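P1 (Rice yellow mottle virus, PDB 6TY2) suppresses RNA silencing in the host plant and supports spread of the virus, through an architecture of two unrelated zinc fingers. Local coordinates at the zinc ion site. Coordinates in Å, arbitrary orientation; residue numbers count along the deposited sequence, not the author numbering.

The zinc ion site. Residues 4, 7-8, 35-36, 39, 41, 44, 48. With ZN (zinc ion), chain B.
The C-terminal part of P1 folds its long helix 3-24 and the irregular segment after it around one zinc ion, a zinc finger that shows how one metal can hold a small domain together. His8 comes from the first turns of helix 3-24, while Cys39 and Cys48 lie far along the sequence in loops before and after the 3-10 helix 42-44, and His44 closes that helix, so that zinc ties the tail of the chain back to the start of the long helix. The two imidazoles use different nitrogens: NE2 of His8 reaches ZN at 2.1 Å, and ND1, the nitrogen nearer the backbone, serves in His44 at 2.2 Å. The SG sulfurs of Cys39 and Cys48 each lie 2.3 Å from ZN, and the near-tetrahedral shell is opened most between them, at 123°. SG of Cys39 points anti to its backbone N (chi1 168°), whereas that of Cys48 lies beside its own (chi1 -67°). A second shell fixes the His44 ring. His44 NE2 donates to carboxylate OE2 of Glu7 at 2.5 Å, nearly in the ring plane and onto the anti lone pair, which may make the imidazole a stronger zinc donor. Ile4 CD1 sits 3.6 Å above the centre of one face of the His44 ring, and Ile41 CB covers the rim of the other. The backbone N-H of Ile41 also points almost straight at Cys39 SG (N to SG 3.5 Å), probably tempering its charge. With four protein ligands, the site is most likely structural, clamping helix and loops into one small domain.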
loop_
_atom_site.group_PDB
_atom_site.type_symbol
_atom_site.label_atom_id
_atom_site.label_comp_id
_atom_site.label_asym_id
_atom_site.label_seq_id
_atom_site.Cartn_x
_atom_site.Cartn_y
_atom_site.Cartn_z
ATOM N N ILE A 4 -15.506 7.488 -7.546
ATOM C CA ILE A 4 -14.122 7.205 -7.956
ATOM C C ILE A 4 -13.269 8.462 -8.003
ATOM O O ILE A 4 -12.163 8.499 -7.469
ATOM C CB ILE A 4 -14.075 6.554 -9.350
ATOM C CG1 ILE A 4 -14.755 5.181 -9.332
ATOM C CG2 ILE A 4 -12.645 6.433 -9.856
ATOM C CD1 ILE A 4 -13.816 4.034 -9.075
ATOM N N GLU A 7 -12.533 10.058 -4.554
ATOM C CA GLU A 7 -11.474 9.399 -3.788
ATOM C C GLU A 7 -10.083 9.678 -4.364
ATOM O O GLU A 7 -9.102 9.705 -3.626
ATOM C CB GLU A 7 -11.726 7.890 -3.710
ATOM C CG GLU A 7 -12.833 7.532 -2.718
ATOM C CD GLU A 7 -13.185 6.051 -2.720
ATOM O OE1 GLU A 7 -13.554 5.514 -1.655
ATOM O OE2 GLU A 7 -13.106 5.422 -3.791
ATOM N N HIS A 8 -9.988 9.882 -5.675
ATOM C CA HIS A 8 -8.717 10.309 -6.268
ATOM C C HIS A 8 -8.337 11.698 -5.758
ATOM O O HIS A 8 -7.171 11.951 -5.462
ATOM C CB HIS A 8 -8.794 10.319 -7.790
ATOM C CG HIS A 8 -8.873 8.960 -8.406
ATOM N ND1 HIS A 8 -9.231 8.767 -9.721
ATOM C CD2 HIS A 8 -8.627 7.728 -7.895
ATOM C CE1 HIS A 8 -9.216 7.474 -9.990
ATOM N NE2 HIS A 8 -8.846 6.823 -8.903
ATOM N N SER A 35 -4.783 8.841 -11.146
ATOM C CA SER A 35 -5.868 9.073 -12.097
ATOM C C SER A 35 -6.488 7.728 -12.397
ATOM O O SER A 35 -5.987 6.709 -11.936
ATOM C CB SER A 35 -5.368 9.724 -13.386
ATOM O OG SER A 35 -4.507 8.839 -14.078
ATOM N N ARG A 36 -7.562 7.716 -13.178
ATOM C CA ARG A 36 -8.174 6.464 -13.589
ATOM C C ARG A 36 -7.189 5.592 -14.347
ATOM O O ARG A 36 -7.310 4.375 -14.353
ATOM C CB ARG A 36 -9.413 6.722 -14.454
ATOM C CG ARG A 36 -10.563 7.375 -13.706
ATOM C CD ARG A 36 -11.792 7.558 -14.592
ATOM N NE ARG A 36 -12.818 8.367 -13.932
ATOM C CZ ARG A 36 -14.038 8.571 -14.420
ATOM N NH1 ARG A 36 -14.396 8.024 -15.575
ATOM N NH2 ARG A 36 -14.904 9.320 -13.750
ATOM N N CYS A 39 -3.777 4.003 -10.812
ATOM C CA CYS A 39 -4.410 4.155 -9.506
ATOM C C CYS A 39 -3.993 3.042 -8.538
ATOM O O CYS A 39 -3.873 1.890 -8.943
ATOM C CB CYS A 39 -5.922 4.169 -9.710
ATOM S SG CYS A 39 -6.927 4.024 -8.279
ATOM N N ILE A 41 -5.573 2.284 -5.540
ATOM C CA ILE A 41 -6.657 1.919 -4.626
ATOM C C ILE A 41 -7.275 0.597 -5.072
ATOM O O ILE A 41 -7.961 0.547 -6.080
ATOM C CB ILE A 41 -7.734 3.006 -4.578
ATOM C CG1 ILE A 41 -7.096 4.375 -4.333
ATOM C CG2 ILE A 41 -8.780 2.682 -3.520
ATOM C CD1 ILE A 41 -8.099 5.518 -4.373
ATOM N N HIS A 44 -10.757 0.147 -6.375
ATOM C CA HIS A 44 -11.036 0.700 -7.695
ATOM C C HIS A 44 -10.682 -0.238 -8.853
ATOM O O HIS A 44 -11.004 0.056 -9.999
ATOM C CB HIS A 44 -10.277 2.008 -7.899
ATOM C CG HIS A 44 -10.816 3.162 -7.117
ATOM N ND1 HIS A 44 -10.346 4.443 -7.278
ATOM C CD2 HIS A 44 -11.797 3.233 -6.187
ATOM C CE1 HIS A 44 -11.005 5.257 -6.471
ATOM N NE2 HIS A 44 -11.892 4.547 -5.798
ATOM N N CYS A 48 -10.507 1.428 -12.470
ATOM C CA CYS A 48 -9.212 2.095 -12.639
ATOM C C CYS A 48 -8.111 1.098 -13.016
ATOM O O CYS A 48 -8.226 -0.092 -12.750
ATOM C CB CYS A 48 -8.816 2.839 -11.358
ATOM S SG CYS A 48 -9.901 4.220 -11.009
HETATM ZN ZN ZN B . -8.986 4.779 -8.980
#